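Local coordinates for protein putative xanthine dehydrogenase YAGS fad-binding subunit (PDB 5G5G) that probably oxidises aldehydes as the molybdenum-cofactor chain of a three-chain periplasmic oxidase, holding pterin cytosine dinucleotide beside a dioxothiomolybdenum centre, at residues P21-D26 and N618-R623; G471-L476 and V491-G496. One frame throughout, in Å; residues are numbered along the deposited sequence. Where two conformers were deposited one is given.

Interaction 1 of 2, residues P21-D26 and N618-R623. With MCN (pterin cytosine dinucleotide), chain Y.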
loop_
_atom_site.group_PDB
_atom_site.type_symbol
_atom_site.label_atom_id
_atom_site.label_comp_id
_atom_site.label_asym_id
_atom_site.label_seq_id
_atom_site.Cartn_x
_atom_site.Cartn_y
_atom_site.Cartn_z
ATOM N N PRO C 21 -5.891 -25.902 8.793
ATOM C CA PRO C 21 -5.751 -24.827 7.788
ATOM C C PRO C 21 -6.965 -24.708 6.860
ATOM O O PRO C 21 -6.890 -24.806 5.608
ATOM C CB PRO C 21 -4.483 -25.257 7.023
ATOM C CG PRO C 21 -4.517 -26.746 7.116
ATOM C CD PRO C 21 -5.030 -27.033 8.486
ATOM N N HIS C 22 -8.088 -24.407 7.456
ATOM C CA HIS C 22 -9.321 -24.270 6.680
ATOM C C HIS C 22 -9.317 -23.046 5.744
ATOM O O HIS C 22 -8.765 -22.000 6.092
ATOM C CB HIS C 22 -10.479 -24.171 7.655
ATOM C CG HIS C 22 -10.897 -25.514 8.157
ATOM N ND1 HIS C 22 -11.554 -26.421 7.347
ATOM C CD2 HIS C 22 -10.737 -26.122 9.357
ATOM C CE1 HIS C 22 -11.808 -27.523 8.041
ATOM N NE2 HIS C 22 -11.303 -27.369 9.258
ATOM N N ASP C 23 -9.958 -23.204 4.588
ATOM C CA ASP C 23 -10.205 -22.063 3.697
ATOM C C ASP C 23 -10.991 -20.984 4.431
ATOM O O ASP C 23 -11.882 -21.282 5.230
ATOM C CB ASP C 23 -11.047 -22.480 2.511
ATOM C CG ASP C 23 -10.387 -23.454 1.568
ATOM O OD1 ASP C 23 -9.204 -23.744 1.687
ATOM O OD2 ASP C 23 -11.152 -24.025 0.723
ATOM N N ARG C 24 -10.735 -19.718 4.126
ATOM C CA ARG C 24 -11.532 -18.634 4.653
ATOM C C ARG C 24 -12.981 -18.733 4.264
ATOM O O ARG C 24 -13.318 -18.949 3.075
ATOM C CB ARG C 24 -11.065 -17.317 4.055
ATOM C CG ARG C 24 -9.916 -16.844 4.700
ATOM C CD ARG C 24 -9.507 -15.535 4.024
ATOM N NE ARG C 24 -8.081 -15.475 4.259
ATOM C CZ ARG C 24 -7.440 -14.643 5.056
ATOM N NH1 ARG C 24 -8.067 -13.749 5.764
ATOM N NH2 ARG C 24 -6.141 -14.762 5.180
ATOM N N ILE C 25 -13.872 -18.565 5.247
ATOM C CA ILE C 25 -15.298 -18.723 5.003
ATOM C C ILE C 25 -15.882 -17.505 4.269
ATOM O O ILE C 25 -16.947 -17.636 3.647
ATOM C CB ILE C 25 -16.129 -19.082 6.251
ATOM C CG1 ILE C 25 -16.121 -17.986 7.280
ATOM C CG2 ILE C 25 -15.551 -20.373 6.866
ATOM C CD1 ILE C 25 -17.182 -18.164 8.347
ATOM N N ASP C 26 -15.157 -16.419 4.290
ATOM C CA ASP C 26 -15.503 -15.243 3.472
ATOM C C ASP C 26 -14.913 -15.304 2.053
ATOM O O ASP C 26 -15.063 -14.335 1.303
ATOM C CB ASP C 26 -15.150 -13.909 4.179
ATOM C CG ASP C 26 -13.718 -13.824 4.730
ATOM O OD1 ASP C 26 -13.107 -14.915 4.955
ATOM O OD2 ASP C 26 -13.244 -12.713 5.046
ATOM N N ASN C 618 -5.433 -21.149 12.921
ATOM C CA ASN C 618 -5.555 -21.563 11.529
ATOM C C ASN C 618 -4.242 -21.328 10.845
ATOM O O ASN C 618 -3.856 -20.173 10.579
ATOM C CB ASN C 618 -6.694 -20.803 10.841
ATOM C CG ASN C 618 -6.878 -21.216 9.423
ATOM O OD1 ASN C 618 -5.899 -21.400 8.684
ATOM N ND2 ASN C 618 -8.147 -21.299 8.991
ATOM N N PRO C 619 -3.482 -22.410 10.599
ATOM C CA PRO C 619 -2.122 -22.172 10.099
ATOM C C PRO C 619 -2.078 -21.516 8.722
ATOM O O PRO C 619 -1.076 -20.884 8.396
ATOM C CB PRO C 619 -1.519 -23.558 10.044
ATOM C CG PRO C 619 -2.255 -24.311 11.146
ATOM C CD PRO C 619 -3.659 -23.772 11.121
ATOM N N LYS C 620 -3.147 -21.644 7.925
ATOM C CA LYS C 620 -3.182 -21.002 6.590
ATOM C C LYS C 620 -3.367 -19.500 6.693
ATOM O O LYS C 620 -2.601 -18.721 6.117
ATOM C CB LYS C 620 -4.252 -21.628 5.684
ATOM C CG LYS C 620 -4.167 -21.049 4.253
ATOM C CD LYS C 620 -4.694 -21.973 3.183
ATOM C CE LYS C 620 -6.156 -22.180 3.312
ATOM N NZ LYS C 620 -6.619 -23.110 2.249
ATOM N N THR C 621 -4.356 -19.071 7.478
ATOM C CA THR C 621 -4.565 -17.642 7.616
ATOM C C THR C 621 -3.483 -17.015 8.480
ATOM O O THR C 621 -3.100 -15.866 8.230
ATOM C CB THR C 621 -5.955 -17.315 8.139
ATOM O OG1 THR C 621 -6.194 -17.976 9.399
ATOM C CG2 THR C 621 -7.041 -17.815 7.165
ATOM N N ALA C 622 -2.936 -17.780 9.433
ATOM C CA ALA C 622 -1.796 -17.289 10.243
ATOM C C ALA C 622 -0.564 -17.117 9.337
ATOM O O ALA C 622 0.168 -16.115 9.437
ATOM C CB ALA C 622 -1.487 -18.200 11.412
ATOM N N ARG C 623 -0.302 -18.092 8.487
ATOM C CA ARG C 623 0.803 -17.935 7.551
ATOM C C ARG C 623 0.597 -16.684 6.678
ATOM O O ARG C 623 1.531 -15.921 6.470
ATOM C CB ARG C 623 1.018 -19.159 6.714
ATOM C CG ARG C 623 2.105 -18.939 5.671
ATOM C CD ARG C 623 2.462 -20.201 4.964
ATOM N NE ARG C 623 3.463 -19.915 3.921
ATOM C CZ ARG C 623 3.148 -19.414 2.731
ATOM N NH1 ARG C 623 1.893 -19.166 2.427
ATOM N NH2 ARG C 623 4.094 -19.179 1.837
HETATM N N1 MCN Y . -4.116 -16.223 14.099
HETATM C C2 MCN Y . -4.225 -17.685 14.158
HETATM N N3 MCN Y . -3.711 -18.025 15.556
HETATM C C4 MCN Y . -3.146 -17.310 16.514
HETATM C C5 MCN Y . -3.261 -15.832 16.260
HETATM C C6 MCN Y . -3.652 -15.399 15.097
HETATM O O2 MCN Y . -4.618 -18.414 13.408
HETATM N N4 MCN Y . -2.626 -17.704 17.622
HETATM C "C1'" MCN Y . -4.382 -15.729 12.758
HETATM C C2D MCN Y . -5.923 -15.713 12.436
HETATM O "O2'" MCN Y . -6.121 -15.821 11.029
HETATM C "C3'" MCN Y . -6.227 -14.389 12.926
HETATM C C4D MCN Y . -5.071 -13.354 12.558
HETATM O O4D MCN Y . -3.956 -14.365 12.651
HETATM O "O3'" MCN Y . -7.470 -13.741 12.474
HETATM C "C5'" MCN Y . -4.692 -12.249 13.354
HETATM O "O5'" MCN Y . -4.985 -12.410 14.722
HETATM P PA MCN Y . -4.280 -11.479 15.742
HETATM O O1A MCN Y . -5.021 -11.643 17.068
HETATM O O2A MCN Y . -2.804 -11.648 15.661
HETATM O O3A MCN Y . -4.606 -9.930 15.163
HETATM P PB MCN Y . -5.953 -9.152 15.448
HETATM O O1B MCN Y . -5.849 -8.398 16.702
HETATM O O2B MCN Y . -7.115 -10.066 15.233
HETATM O O3B MCN Y . -5.932 -8.221 14.181
HETATM C C10 MCN Y . -5.167 -6.943 14.231
HETATM C "C9'" MCN Y . -3.850 -7.003 13.541
HETATM C "C8'" MCN Y . -3.112 -5.584 13.829
HETATM S "S8'" MCN Y . -3.123 -4.907 15.361
HETATM C "C7'" MCN Y . -2.728 -4.976 12.817
HETATM S "S7'" MCN Y . -2.076 -3.313 12.909
HETATM C "C6'" MCN Y . -2.534 -5.659 11.429
HETATM C C7 MCN Y . -2.781 -7.220 11.690
HETATM O "O9'" MCN Y . -3.983 -7.467 12.299
HETATM N "N5'" MCN Y . -3.745 -5.124 10.612
HETATM C C4A MCN Y . -4.126 -5.845 9.355
HETATM N "N8'" MCN Y . -2.861 -7.866 10.362
HETATM C C4B MCN Y . -3.629 -7.331 9.390
HETATM N "N1'" MCN Y . -3.806 -8.055 8.211
HETATM C "C2'" MCN Y . -4.763 -7.708 7.251
HETATM N "N2'" MCN Y . -4.918 -8.338 6.188
HETATM N "N3'" MCN Y . -5.147 -6.395 7.286
HETATM C "C4'" MCN Y . -5.089 -5.464 8.311
HETATM O "O4'" MCN Y . -5.474 -4.288 8.452
HETATM O O HOH W 1 -5.627 -25.681 3.316
HETATM O O HOH W 2 -4.652 -13.662 7.458
#

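Interaction 2 of 2, residues G471-L476 and V491-G496. With MCN (pterin cytosine dinucleotide), chain Y.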
loop_
_atom_site.group_PDB
_atom_site.type_symbol
_atom_site.label_atom_id
_atom_site.label_comp_id
_atom_site.label_asym_id
_atom_site.label_seq_id
_atom_site.Cartn_x
_atom_site.Cartn_y
_atom_site.Cartn_z
ATOM N N GLY C 471 -8.760 -12.931 9.174
ATOM C CA GLY C 471 -9.376 -14.280 9.284
ATOM C C GLY C 471 -10.343 -14.524 10.413
ATOM O O GLY C 471 -10.785 -15.640 10.605
ATOM N N SER C 472 -10.735 -13.479 11.137
ATOM C CA SER C 472 -11.631 -13.617 12.246
ATOM C C SER C 472 -12.900 -14.430 11.910
ATOM O O SER C 472 -13.317 -15.252 12.737
ATOM C CB SER C 472 -12.033 -12.254 12.765
ATOM O OG SER C 472 -10.930 -11.423 13.054
ATOM N N TYR C 473 -13.541 -14.172 10.764
ATOM C CA TYR C 473 -14.746 -14.966 10.390
ATOM C C TYR C 473 -14.442 -16.455 10.571
ATOM O O TYR C 473 -15.229 -17.196 11.168
ATOM C CB TYR C 473 -15.214 -14.770 8.955
ATOM C CG TYR C 473 -16.023 -13.496 8.730
ATOM C CD1 TYR C 473 -17.392 -13.437 9.101
ATOM C CD2 TYR C 473 -15.469 -12.381 8.054
ATOM C CE1 TYR C 473 -18.149 -12.304 8.857
ATOM C CE2 TYR C 473 -16.231 -11.246 7.842
ATOM C CZ TYR C 473 -17.575 -11.216 8.228
ATOM O OH TYR C 473 -18.362 -10.056 8.030
ATOM N N THR C 474 -13.329 -16.892 9.972
ATOM C CA THR C 474 -12.979 -18.288 9.927
ATOM C C THR C 474 -12.597 -18.889 11.283
ATOM O O THR C 474 -13.122 -19.912 11.679
ATOM C CB THR C 474 -11.887 -18.487 8.890
ATOM O OG1 THR C 474 -12.341 -17.859 7.702
ATOM C CG2 THR C 474 -11.624 -19.919 8.655
ATOM N N ILE C 475 -11.724 -18.242 12.011
ATOM C CA ILE C 475 -11.344 -18.748 13.316
ATOM C C ILE C 475 -12.458 -18.741 14.365
ATOM O O ILE C 475 -12.509 -19.633 15.214
ATOM C CB ILE C 475 -10.059 -18.099 13.867
ATOM C CG1 ILE C 475 -10.202 -16.568 14.038
ATOM C CG2 ILE C 475 -8.909 -18.525 12.951
ATOM C CD1 ILE C 475 -9.159 -15.940 14.980
ATOM N N LEU C 476 -13.385 -17.784 14.263
ATOM C CA LEU C 476 -14.556 -17.814 15.131
ATOM C C LEU C 476 -15.473 -18.980 14.746
ATOM O O LEU C 476 -15.984 -19.672 15.641
ATOM C CB LEU C 476 -15.320 -16.485 15.076
ATOM C CG LEU C 476 -14.505 -15.321 15.690
ATOM C CD1 LEU C 476 -15.035 -13.956 15.272
ATOM C CD2 LEU C 476 -14.518 -15.361 17.205
ATOM N N VAL C 491 -21.644 -23.560 10.557
ATOM C CA VAL C 491 -21.562 -22.424 11.445
ATOM C C VAL C 491 -21.642 -21.144 10.619
ATOM O O VAL C 491 -20.889 -20.973 9.645
ATOM C CB VAL C 491 -20.251 -22.427 12.249
ATOM C CG1 VAL C 491 -20.212 -21.274 13.225
ATOM C CG2 VAL C 491 -20.088 -23.773 13.000
ATOM N N ALA C 492 -22.545 -20.262 10.991
ATOM C CA ALA C 492 -22.624 -18.944 10.358
ATOM C C ALA C 492 -22.033 -17.981 11.338
ATOM O O ALA C 492 -22.256 -18.126 12.513
ATOM C CB ALA C 492 -24.082 -18.559 10.073
ATOM N N VAL C 493 -21.305 -16.990 10.856
ATOM C CA VAL C 493 -20.685 -15.979 11.706
ATOM C C VAL C 493 -21.009 -14.587 11.152
ATOM O O VAL C 493 -20.726 -14.311 9.982
ATOM C CB VAL C 493 -19.164 -16.162 11.737
ATOM C CG1 VAL C 493 -18.491 -15.090 12.593
ATOM C CG2 VAL C 493 -18.770 -17.570 12.180
ATOM N N HIS C 494 -21.592 -13.768 12.008
ATOM C CA HIS C 494 -21.979 -12.400 11.704
ATOM C C HIS C 494 -21.122 -11.488 12.572
ATOM O O HIS C 494 -21.119 -11.614 13.800
ATOM C CB HIS C 494 -23.446 -12.219 11.987
ATOM C CG HIS C 494 -24.293 -13.225 11.273
ATOM N ND1 HIS C 494 -24.259 -13.380 9.903
ATOM C CD2 HIS C 494 -25.154 -14.162 11.731
ATOM C CE1 HIS C 494 -25.079 -14.369 9.552
ATOM N NE2 HIS C 494 -25.643 -14.852 10.643
ATOM N N LEU C 495 -20.431 -10.573 11.906
ATOM C CA LEU C 495 -19.427 -9.689 12.517
ATOM C C LEU C 495 -19.666 -8.220 12.263
ATOM O O LEU C 495 -20.460 -7.832 11.395
ATOM C CB LEU C 495 -18.028 -10.019 11.957
ATOM C CG LEU C 495 -17.477 -11.387 12.254
ATOM C CD1 LEU C 495 -16.027 -11.496 11.809
ATOM C CD2 LEU C 495 -17.559 -11.700 13.711
ATOM N N GLY C 496 -18.944 -7.411 13.050
ATOM C CA GLY C 496 -18.758 -6.008 12.747
ATOM C C GLY C 496 -20.022 -5.171 12.783
ATOM O O GLY C 496 -20.231 -4.355 11.906
HETATM N N1 MCN Y . -4.116 -16.223 14.099
HETATM C C2 MCN Y . -4.225 -17.685 14.158
HETATM N N3 MCN Y . -3.711 -18.025 15.556
HETATM C C4 MCN Y . -3.146 -17.310 16.514
HETATM C C5 MCN Y . -3.261 -15.832 16.260
HETATM C C6 MCN Y . -3.652 -15.399 15.097
HETATM O O2 MCN Y . -4.618 -18.414 13.408
HETATM N N4 MCN Y . -2.626 -17.704 17.622
HETATM C "C1'" MCN Y . -4.382 -15.729 12.758
HETATM C C2D MCN Y . -5.923 -15.713 12.436
HETATM O "O2'" MCN Y . -6.121 -15.821 11.029
HETATM C "C3'" MCN Y . -6.227 -14.389 12.926
HETATM C C4D MCN Y . -5.071 -13.354 12.558
HETATM O O4D MCN Y . -3.956 -14.365 12.651
HETATM O "O3'" MCN Y . -7.470 -13.741 12.474
HETATM C "C5'" MCN Y . -4.692 -12.249 13.354
HETATM O "O5'" MCN Y . -4.985 -12.410 14.722
HETATM P PA MCN Y . -4.280 -11.479 15.742
HETATM O O1A MCN Y . -5.021 -11.643 17.068
HETATM O O2A MCN Y . -2.804 -11.648 15.661
HETATM O O3A MCN Y . -4.606 -9.930 15.163
HETATM P PB MCN Y . -5.953 -9.152 15.448
HETATM O O1B MCN Y . -5.849 -8.398 16.702
HETATM O O2B MCN Y . -7.115 -10.066 15.233
HETATM O O3B MCN Y . -5.932 -8.221 14.181
HETATM C C10 MCN Y . -5.167 -6.943 14.231
HETATM C "C9'" MCN Y . -3.850 -7.003 13.541
HETATM C "C8'" MCN Y . -3.112 -5.584 13.829
HETATM S "S8'" MCN Y . -3.123 -4.907 15.361
HETATM C "C7'" MCN Y . -2.728 -4.976 12.817
HETATM S "S7'" MCN Y . -2.076 -3.313 12.909
HETATM C "C6'" MCN Y . -2.534 -5.659 11.429
HETATM C C7 MCN Y . -2.781 -7.220 11.690
HETATM O "O9'" MCN Y . -3.983 -7.467 12.299
HETATM N "N5'" MCN Y . -3.745 -5.124 10.612
HETATM C C4A MCN Y . -4.126 -5.845 9.355
HETATM N "N8'" MCN Y . -2.861 -7.866 10.362
HETATM C C4B MCN Y . -3.629 -7.331 9.390
HETATM N "N1'" MCN Y . -3.806 -8.055 8.211
HETATM C "C2'" MCN Y . -4.763 -7.708 7.251
HETATM N "N2'" MCN Y . -4.918 -8.338 6.188
HETATM N "N3'" MCN Y . -5.147 -6.395 7.286
HETATM C "C4'" MCN Y . -5.089 -5.464 8.311
HETATM O "O4'" MCN Y . -5.474 -4.288 8.452
HETATM O O HOH W 3 -20.949 -10.394 8.946
#

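Interaction 1 of 2, residues P21-D26 and N618-R623
Asn618, whose side-chain amide meets the loop at His22, has its OD1 gripped by two backbone N-H groups: Thr621 N at 3.0 Å and, weakly, Lys620 N. This is the N-cap of helix 619-638, at the cofactor pocket of the molybdopterin-binding domain. Thr621 N sits well above the carbonyl plane, 56° out of it. The other end of the amide serves the loop, because ND2 reaches His22 O at 3.0 Å in an almost straight bond (178°) lying in the amide plane. With CG anti to the backbone N (chi1 -179°), the amide can face both helix start and loop; ND2 also bonds Gln478 on helix 472-484. With an alanine here, the helix start would probably lose its side-chain cap and His22 O this donor, and the loop would be freer to shift. The same turn also binds the cofactor. Asn618 N gives a hydrogen bond to the cytosine O2 at 2.9 Å, while Thr621 OG1 pairs with the ribose O2' at 2.7 Å. On the helix, Lys620, in one of its two conformers, lays CB against CB of the Pro21 ring, bends at chi3 and brings NZ to Asp23 OD1, a salt bridge of 2.7 Å; a water also joins that NZ to Pro21 O. Arg24 runs extended from CG to NE, and its guanidinium passes over Thr621, whose CG2 lies 3.6 Å from the plane, off toward the rim. Its strongest polar partner is an acidic side chain of another protein chain, which forms a salt bridge with NE; NH1 bonds Gly469 O. A water accepts from Arg24 NH2 at 2.9 Å and lies within hydrogen-bonding reach of Thr621 O.

Interaction 2 of 2, residues G471-L476 and V491-G496
A beta-alpha-beta unit, strand 459-462, helix 472-484 and strand 491-494, closes here: the first turn of the helix packs on the returning strand and the residues just after it. Tyr473 and Leu495 carry the contact. Leu495 CD1 stands over the middle of the phenol ring, 3.5 Å from the centroid and only 9° off the normal, a CH-pi contact across the face, with CG lying nearer the CE1 side. At the ring's edge and in its plane comes a polar group, Val493 O, 3.5 Å from Tyr473 CE1. The CG1 branch of Val493 touches CD1 of the ring at 4.0 Å, while its other branch, CG2, rests 3.7 Å from Tyr473 O. A turn further along the helix, Leu476 CD1 meets Leu495 CD2 at 3.7 Å, so the two methyls of Leu495 are divided between ring and leucine. Tyr473 holds CG anti to its own carbonyl carbon (chi1 -80°), which swings the ring across toward the strand. The helix start also borders the pterin cytosine dinucleotide: Ile475 CD1 packs 3.7 Å from its O3', and at Gly471 a beta carbon would clash with O2', besides being jammed against the preceding carbonyl. No direct hydrogen bond links the two segments, and the packing is buried. The polar end of the phenol bonds Pro236 O, and a water near the ring plane completes the join, donating to Tyr473 OH at 2.8 Å and accepting from Leu495 N at 3.0 Å.

How the interactions relate
Interaction 2 is nested along the chain inside the long loop closed by interaction 1; their centres lie 12 Å apart, and both border the same cofactor. Helix 472-484 ties them: Ile25 N probably bonds Thr474 OG1 at 3.0 Å, and Ile25 CD1 packs on Tyr473 O. The chemistry follows the setting. Segments 21-26 and 618-623, partly exposed and next to another protein chain, meet through charges, waters and an amide, whereas 471-476 and 491-496 meet in a buried, mainly apolar contact within one beta-alpha-beta unit. Both touch the nucleotide end of the cofactor, interaction 1 by hydrogen bonds, interaction 2 by close packing.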